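Local coordinates for probable aspartate aminotransferase 2 (PDB 2Z61), which catalyses the pyridoxal phosphate-dependent transfer of an amino group from alanine to a furancarboxaldehyde phosphate, giving the furan precursor of methanofuran, at the interface of chains A and B. Sequence-based numbering; all coordinates share one arbitrary frame. Chains: chain A/B, Probable aspartate aminotransferase 2.

Contact 1: the interface of chains A and B. Residues chain A 39-43, 229; chain B 58, 60-61.
This loop-against-loop patch of the homodimer interface, held by van der Waals contact and a bridging water, brings a loop of chain B against the loop A:39-43 and a 3-10 helix of chain A, and probably helps hold the subunits in register. B:Thr60 carries the contact. Its chi1 of 51° sets OG1 in the crowded position between backbone N and carbonyl carbon and turns CG2 toward the indole of A:Trp229; the two side chains lie side by side, pointing the same way, and CG2 of B:Thr60 lies 3.8 Å from CE2 of A:Trp229. Beside the indole, A:Thr43 crosses B:Thr60 obliquely, its hydroxyl OG1 3.6 Å from CB of B:Thr60, while the indole NE1 makes a weak hydrogen bond to that hydroxyl. An alanine in place of A:Trp229 would probably deprive the B:Thr60 methyl of its indole flank and loosen the position of A:Thr43. Water 1 joins the chains, 3.0 Å from the carbonyl O of A:Phe41 and 3.1 Å from OG1 of B:Thr60. It also sits over one face of the B:His61 imidazole, whose edge is turned to the carbonyl of A:Pro39. In the fold, A:Trp229 closes the 3-10 helix 227-229, A:39-43 precedes helix 45-56, and B:58-61 follows that helix in the partner.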
# COMPACT_ATOMS: atom_id res chain seq x y z
N PRO A 39 0.63 10.64 16.59
CA PRO A 39 -0.09 11.49 17.54
C PRO A 39 -1.11 10.72 18.39
O PRO A 39 -1.78 9.81 17.91
CB PRO A 39 -0.74 12.54 16.64
CG PRO A 39 -0.94 11.81 15.35
CD PRO A 39 0.35 11.04 15.20
N ASP A 40 -1.21 11.12 19.65
CA ASP A 40 -2.12 10.49 20.61
C ASP A 40 -3.54 11.04 20.56
O ASP A 40 -4.34 10.79 21.46
CB ASP A 40 -1.57 10.67 22.02
CG ASP A 40 -1.21 12.12 22.33
OD1 ASP A 40 -0.44 12.72 21.55
OD2 ASP A 40 -1.70 12.66 23.34
N PHE A 41 -3.87 11.81 19.53
CA PHE A 41 -5.21 12.36 19.43
C PHE A 41 -6.08 11.48 18.54
O PHE A 41 -5.56 10.72 17.71
CB PHE A 41 -5.20 13.77 18.83
CG PHE A 41 -4.46 14.79 19.66
CD1 PHE A 41 -3.07 14.77 19.74
CD2 PHE A 41 -5.16 15.77 20.35
CE1 PHE A 41 -2.39 15.71 20.50
CE2 PHE A 41 -4.49 16.72 21.11
CZ PHE A 41 -3.10 16.69 21.19
N ASN A 42 -7.39 11.58 18.72
CA ASN A 42 -8.33 10.84 17.89
C ASN A 42 -8.50 11.62 16.60
O ASN A 42 -8.13 12.79 16.53
CB ASN A 42 -9.71 10.79 18.56
CG ASN A 42 -9.74 9.84 19.74
OD1 ASN A 42 -9.46 8.65 19.61
ND2 ASN A 42 -10.09 10.37 20.90
N THR A 43 -9.07 11.01 15.59
CA THR A 43 -9.32 11.80 14.40
C THR A 43 -10.45 12.80 14.63
O THR A 43 -11.49 12.51 15.21
CB THR A 43 -9.69 10.93 13.19
OG1 THR A 43 -8.60 10.04 12.90
CG2 THR A 43 -9.98 11.80 11.98
N TRP A 229 -5.96 5.41 8.88
CA TRP A 229 -6.79 5.53 7.69
C TRP A 229 -6.00 5.32 6.39
O TRP A 229 -6.58 5.19 5.31
CB TRP A 229 -7.49 6.90 7.65
CG TRP A 229 -8.41 7.18 8.82
CD1 TRP A 229 -8.04 7.31 10.14
CD2 TRP A 229 -9.81 7.50 8.77
NE1 TRP A 229 -9.12 7.70 10.90
CE2 TRP A 229 -10.22 7.83 10.08
CE3 TRP A 229 -10.76 7.54 7.73
CZ2 TRP A 229 -11.54 8.20 10.39
CZ3 TRP A 229 -12.07 7.91 8.04
CH2 TRP A 229 -12.45 8.24 9.36
N GLY B 58 -13.14 5.12 18.04
CA GLY B 58 -11.81 5.67 17.84
C GLY B 58 -10.70 4.72 17.40
O GLY B 58 -9.54 4.94 17.74
N THR B 60 -8.61 4.45 15.17
CA THR B 60 -7.99 5.20 14.08
C THR B 60 -6.46 5.26 14.06
O THR B 60 -5.89 5.94 13.20
CB THR B 60 -8.49 6.65 14.09
OG1 THR B 60 -8.35 7.19 15.42
CG2 THR B 60 -9.95 6.72 13.68
N HIS B 61 -5.79 4.57 14.97
CA HIS B 61 -4.33 4.59 14.98
C HIS B 61 -3.73 3.38 14.26
O HIS B 61 -4.47 2.52 13.77
CB HIS B 61 -3.81 4.65 16.42
CG HIS B 61 -4.10 5.95 17.10
ND1 HIS B 61 -3.22 7.01 17.08
CD2 HIS B 61 -5.14 6.33 17.88
CE1 HIS B 61 -3.70 7.99 17.83
NE2 HIS B 61 -4.86 7.60 18.33
O HOH W 1 -5.90 9.03 15.24

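Contact 2: the interface of chains A and B. Residues chain A 60-62, 252-257; chain B 38, 99, 221, 226-228, 230.
Hydrogen bonds converging on one carboxylate lead this part of the dimer interface. OE2 of B:Glu38 accepts from several donors, among them the imidazole ND1 of A:His61 at 2.9 Å, the backbone N of A:Tyr62 at 3.2 Å, and B:Thr227 OG1 at 2.7 Å. The histidine donates in its ring plane but from above the carboxylate plane, whereas the amide takes the syn lone pair; these donors would probably favour a charged carboxylate. Backbone pairs add to the grip: N of B:Gly228 donates to O of A:Thr60 at 3.0 Å, and N of A:Thr257 to O of B:Gly228 at 3.2 Å, each from above the carbonyl plane.

Packing centres on A:Tyr62. CB of B:Thr227 covers one ring face, 3.5 Å from the centroid in a CH-pi contact, and A:Ile253 CG2 covers the other. B:Arg230 comes to the ring edge, its guanidinium turned 68° from the ring; NE and NH2 both clasp the B:Thr227 carbonyl, NH2 2.6 Å from its O. In this family this arginine and the partner's tyrosine bind the phosphate of pyridoxal phosphate, so the patch borders the active site. In the fold, 3-10 helix 227-229 of chain B fits between the A:60-62 and A:252-256 loops, the latter leading into helix 257-263.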
# COMPACT_ATOMS: atom_id res chain seq x y z
N THR A 60 -17.90 1.56 -0.94
CA THR A 60 -16.98 0.46 -0.69
C THR A 60 -16.23 -0.12 -1.89
O THR A 60 -15.49 -1.09 -1.73
CB THR A 60 -17.73 -0.71 -0.02
OG1 THR A 60 -18.91 -1.01 -0.80
CG2 THR A 60 -18.14 -0.35 1.39
N HIS A 61 -16.40 0.46 -3.07
CA HIS A 61 -15.69 -0.05 -4.24
C HIS A 61 -14.41 0.73 -4.52
O HIS A 61 -14.09 1.69 -3.81
CB HIS A 61 -16.61 -0.02 -5.47
CG HIS A 61 -17.74 -1.00 -5.39
ND1 HIS A 61 -17.64 -2.28 -5.89
CD2 HIS A 61 -19.01 -0.86 -4.93
CE1 HIS A 61 -18.81 -2.89 -5.75
NE2 HIS A 61 -19.65 -2.05 -5.18
N TYR A 62 -13.66 0.30 -5.54
CA TYR A 62 -12.42 0.99 -5.92
C TYR A 62 -12.78 2.37 -6.49
O TYR A 62 -13.86 2.56 -7.05
CB TYR A 62 -11.69 0.23 -7.04
CG TYR A 62 -11.08 -1.12 -6.71
CD1 TYR A 62 -11.19 -2.18 -7.62
CD2 TYR A 62 -10.31 -1.31 -5.56
CE1 TYR A 62 -10.55 -3.40 -7.39
CE2 TYR A 62 -9.66 -2.53 -5.32
CZ TYR A 62 -9.79 -3.57 -6.25
OH TYR A 62 -9.15 -4.77 -6.06
N PHE A 252 -1.27 -1.08 -5.96
CA PHE A 252 -2.23 -0.77 -4.91
C PHE A 252 -3.68 -0.55 -5.38
O PHE A 252 -4.62 -0.77 -4.62
CB PHE A 252 -1.73 0.47 -4.15
CG PHE A 252 -2.34 0.64 -2.80
CD1 PHE A 252 -2.17 -0.33 -1.82
CD2 PHE A 252 -3.10 1.76 -2.50
CE1 PHE A 252 -2.76 -0.20 -0.57
CE2 PHE A 252 -3.70 1.91 -1.25
CZ PHE A 252 -3.53 0.93 -0.29
N ILE A 253 -3.84 -0.11 -6.62
CA ILE A 253 -5.14 0.17 -7.22
C ILE A 253 -5.65 1.56 -6.81
O ILE A 253 -5.79 2.44 -7.66
CB ILE A 253 -6.21 -0.88 -6.84
CG1 ILE A 253 -5.68 -2.30 -7.09
CG2 ILE A 253 -7.47 -0.64 -7.66
CD1 ILE A 253 -5.39 -2.62 -8.54
N SER A 254 -5.92 1.77 -5.53
CA SER A 254 -6.39 3.08 -5.05
C SER A 254 -6.48 3.15 -3.53
O SER A 254 -6.68 2.14 -2.86
CB SER A 254 -7.76 3.41 -5.66
OG SER A 254 -8.77 2.49 -5.28
N ALA A 255 -6.31 4.35 -2.97
CA ALA A 255 -6.36 4.54 -1.53
C ALA A 255 -7.71 4.08 -0.99
O ALA A 255 -8.71 4.11 -1.70
CB ALA A 255 -6.13 6.01 -1.17
N PRO A 256 -7.76 3.66 0.28
CA PRO A 256 -9.04 3.20 0.83
C PRO A 256 -10.19 4.19 0.59
O PRO A 256 -10.10 5.38 0.90
CB PRO A 256 -8.73 2.94 2.31
CG PRO A 256 -7.42 3.65 2.55
CD PRO A 256 -6.68 3.54 1.27
N THR A 257 -11.26 3.68 0.00
CA THR A 257 -12.42 4.48 -0.34
C THR A 257 -13.04 5.32 0.77
O THR A 257 -13.37 6.49 0.56
CB THR A 257 -13.49 3.57 -0.95
OG1 THR A 257 -12.90 2.86 -2.05
CG2 THR A 257 -14.67 4.39 -1.47
N GLU B 38 -14.36 -5.85 -10.64
CA GLU B 38 -14.73 -5.97 -9.23
C GLU B 38 -16.21 -6.31 -9.10
O GLU B 38 -17.01 -5.93 -9.95
CB GLU B 38 -14.42 -4.67 -8.47
CG GLU B 38 -15.26 -3.46 -8.85
CD GLU B 38 -14.95 -2.25 -7.97
OE1 GLU B 38 -14.74 -1.15 -8.53
OE2 GLU B 38 -14.92 -2.39 -6.73
N SER B 99 -2.84 -6.99 -3.89
CA SER B 99 -1.80 -6.52 -4.80
C SER B 99 -0.48 -6.27 -4.07
O SER B 99 0.58 -6.70 -4.54
CB SER B 99 -2.25 -5.24 -5.51
OG SER B 99 -3.33 -5.52 -6.39
N SER B 221 -11.12 -8.63 -0.87
CA SER B 221 -11.65 -7.88 -2.02
C SER B 221 -12.77 -8.53 -2.82
O SER B 221 -13.83 -7.93 -3.02
CB SER B 221 -10.52 -7.51 -2.99
OG SER B 221 -9.78 -6.39 -2.53
N MET B 226 -14.99 -6.35 -0.69
CA MET B 226 -14.33 -5.32 0.10
C MET B 226 -13.16 -4.69 -0.67
O MET B 226 -12.14 -4.31 -0.08
CB MET B 226 -13.82 -5.93 1.41
CG MET B 226 -14.92 -6.33 2.39
SD MET B 226 -14.31 -7.23 3.84
CE MET B 226 -13.66 -5.91 4.88
N THR B 227 -13.33 -4.55 -1.98
CA THR B 227 -12.29 -3.98 -2.83
C THR B 227 -11.71 -2.66 -2.32
O THR B 227 -10.50 -2.52 -2.17
CB THR B 227 -12.78 -3.76 -4.28
OG1 THR B 227 -13.91 -2.88 -4.28
CG2 THR B 227 -13.18 -5.09 -4.92
N GLY B 228 -12.58 -1.70 -2.03
CA GLY B 228 -12.11 -0.41 -1.55
C GLY B 228 -11.55 -0.37 -0.14
O GLY B 228 -10.84 0.56 0.21
N ARG B 230 -9.31 -2.14 1.00
CA ARG B 230 -7.88 -2.45 0.89
C ARG B 230 -7.34 -3.32 2.01
O ARG B 230 -6.63 -2.85 2.90
CB ARG B 230 -7.06 -1.15 0.84
CG ARG B 230 -7.55 -0.09 -0.15
CD ARG B 230 -7.15 -0.44 -1.55
NE ARG B 230 -7.92 -1.58 -2.00
CZ ARG B 230 -7.43 -2.59 -2.70
NH1 ARG B 230 -6.15 -2.61 -3.05
NH2 ARG B 230 -8.23 -3.58 -3.00

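Contact 3: the interface of chains A and B. Residues chain A 107-111, 133, 243, 247; chain B 2-3, 5-6, 9, 132.
The N-terminal segment of chain B, with its short helix 4-8, lies across the C-terminal end of helix 98-109, against helix 238-251 and the loops A:110-111 and A:Leu133 of chain A, while the end of helix 125-132 from chain B packs close by. B:Ser3 caps carbonyls near the C-terminal end of helix 98-109. OG of B:Ser3, in the crowded position at chi1 66°, donates in the carbonyl plane to O of A:Ser107 at 2.7 Å, and its N donates almost straight, 168° at H, to O of A:Ser108 at 2.9 Å.

B:Leu6 forms the apolar core, crossing A:Leu247 at about a right angle so that the CD2 methyls of the two leucines touch at 3.8 Å; its other branch, CD1, lies 3.8 Å from CB of A:Ala243. B:Phe132, CG anti to its backbone N (chi1 -176°), turns its ring edge to the A:Ser107 hydroxyl. The extended B:Arg5 runs over that phenyl, its CD over one face, toward the rim. Its NE donates to the B:Phe132 carbonyl, which holds the guanidinium in place. Water 3 links N of B:Arg5 to the carboxylate of A:Asp111. At the arginine's tip, NH1 of B:Arg5 donates to O of A:Leu133 at 3.2 Å, from above the carbonyl plane.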
# COMPACT_ATOMS: atom_id res chain seq x y z
N SER A 107 10.96 5.27 -6.89
CA SER A 107 10.92 4.29 -7.98
C SER A 107 10.89 4.90 -9.37
O SER A 107 11.53 4.38 -10.29
CB SER A 107 9.69 3.38 -7.85
OG SER A 107 9.72 2.62 -6.65
N SER A 108 10.16 5.99 -9.53
CA SER A 108 10.01 6.63 -10.82
C SER A 108 11.22 7.38 -11.37
O SER A 108 11.24 7.70 -12.55
CB SER A 108 8.81 7.58 -10.79
OG SER A 108 9.02 8.65 -9.88
N ILE A 109 12.22 7.65 -10.53
CA ILE A 109 13.38 8.40 -11.00
C ILE A 109 14.75 7.83 -10.65
O ILE A 109 15.77 8.36 -11.09
CB ILE A 109 13.33 9.87 -10.47
CG1 ILE A 109 13.68 9.90 -8.98
CG2 ILE A 109 11.94 10.45 -10.67
CD1 ILE A 109 13.50 11.27 -8.33
N ILE A 110 14.80 6.75 -9.87
CA ILE A 110 16.08 6.18 -9.48
C ILE A 110 16.51 4.89 -10.19
O ILE A 110 15.81 3.88 -10.13
CB ILE A 110 16.12 5.94 -7.96
CG1 ILE A 110 16.18 7.28 -7.24
CG2 ILE A 110 17.32 5.08 -7.59
CD1 ILE A 110 16.20 7.18 -5.74
N ASP A 111 17.67 4.93 -10.84
CA ASP A 111 18.24 3.78 -11.54
C ASP A 111 19.31 3.15 -10.65
O ASP A 111 19.75 3.76 -9.68
CB ASP A 111 18.88 4.18 -12.86
CG ASP A 111 17.88 4.73 -13.86
OD1 ASP A 111 16.86 4.06 -14.10
OD2 ASP A 111 18.12 5.83 -14.41
N LEU A 133 16.08 -0.17 -4.19
CA LEU A 133 16.04 0.19 -5.61
C LEU A 133 17.41 0.18 -6.28
O LEU A 133 17.56 0.69 -7.39
CB LEU A 133 15.38 1.56 -5.78
CG LEU A 133 13.90 1.64 -5.38
CD1 LEU A 133 13.43 3.09 -5.38
CD2 LEU A 133 13.06 0.81 -6.34
N ALA A 243 3.88 8.58 -14.23
CA ALA A 243 4.68 7.40 -13.91
C ALA A 243 4.23 6.78 -12.60
O ALA A 243 4.13 5.56 -12.48
CB ALA A 243 6.16 7.79 -13.84
N LEU A 247 2.51 2.86 -11.38
CA LEU A 247 2.93 2.08 -10.22
C LEU A 247 1.72 1.84 -9.31
O LEU A 247 1.52 0.73 -8.82
CB LEU A 247 4.02 2.82 -9.44
CG LEU A 247 5.39 2.92 -10.11
CD1 LEU A 247 6.26 3.88 -9.33
CD2 LEU A 247 6.04 1.54 -10.16
N LEU B 2 13.14 9.80 -16.46
CA LEU B 2 12.47 8.73 -15.72
C LEU B 2 13.42 7.55 -15.56
O LEU B 2 14.31 7.34 -16.37
CB LEU B 2 11.21 8.27 -16.45
CG LEU B 2 10.00 9.21 -16.47
CD1 LEU B 2 8.87 8.55 -17.25
CD2 LEU B 2 9.55 9.50 -15.04
N SER B 3 13.22 6.76 -14.50
CA SER B 3 14.07 5.60 -14.26
C SER B 3 13.85 4.52 -15.31
O SER B 3 12.84 4.50 -16.00
CB SER B 3 13.78 5.01 -12.89
OG SER B 3 12.47 4.48 -12.86
N ARG B 5 13.35 1.32 -14.77
CA ARG B 5 12.25 0.45 -14.36
C ARG B 5 10.90 0.91 -14.89
O ARG B 5 10.15 0.13 -15.47
CB ARG B 5 12.16 0.35 -12.83
CG ARG B 5 13.31 -0.37 -12.18
CD ARG B 5 12.95 -0.75 -10.75
NE ARG B 5 14.03 -1.50 -10.12
CZ ARG B 5 15.14 -0.96 -9.62
NH1 ARG B 5 15.31 0.35 -9.66
NH2 ARG B 5 16.07 -1.74 -9.09
N LEU B 6 10.59 2.19 -14.68
CA LEU B 6 9.32 2.74 -15.12
C LEU B 6 9.18 2.75 -16.63
O LEU B 6 8.07 2.85 -17.16
CB LEU B 6 9.13 4.15 -14.57
CG LEU B 6 8.23 4.26 -13.34
CD1 LEU B 6 6.78 4.07 -13.75
CD2 LEU B 6 8.64 3.23 -12.30
N PHE B 9 7.72 -0.65 -17.66
CA PHE B 9 6.38 -0.88 -17.13
C PHE B 9 5.31 -0.77 -18.22
O PHE B 9 4.89 0.34 -18.57
CB PHE B 9 6.08 0.14 -16.03
CG PHE B 9 5.60 -0.46 -14.75
CD1 PHE B 9 6.49 -1.07 -13.88
CD2 PHE B 9 4.25 -0.41 -14.40
CE1 PHE B 9 6.04 -1.62 -12.68
CE2 PHE B 9 3.80 -0.95 -13.21
CZ PHE B 9 4.70 -1.56 -12.35
N PHE B 132 9.94 -5.31 -12.82
CA PHE B 132 10.32 -4.29 -11.85
C PHE B 132 11.42 -4.77 -10.91
O PHE B 132 12.31 -4.00 -10.55
CB PHE B 132 9.10 -3.87 -11.02
CG PHE B 132 9.38 -2.75 -10.05
CD1 PHE B 132 9.20 -1.42 -10.42
CD2 PHE B 132 9.82 -3.03 -8.75
CE1 PHE B 132 9.45 -0.38 -9.52
CE2 PHE B 132 10.07 -2.00 -7.84
CZ PHE B 132 9.88 -0.66 -8.22
O HOH W 2 13.89 2.40 -10.01
O HOH W 3 15.96 1.86 -13.32

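One two-fold interface is sampled at three places. Contact 1 lies about 22 Å from contact 2 and 33 Å from contact 3, with 24 Å between contacts 2 and 3, measured between the centres of their C-alpha atoms. B:Thr60 and B:His61 of contact 1 recur as A:Thr60 and A:His61 in contact 2, and the 3-10 helix 227-229 serves both. Helix 98-109 supplies its start to contact 2 from chain B and its end to contact 3 from chain A; helix 238-251 leads from contact 3 toward the 252-256 loop of contact 2. Because phosphate-binding A:Tyr62 and B:Arg230 come from different chains, dimerisation probably helps shape the active site.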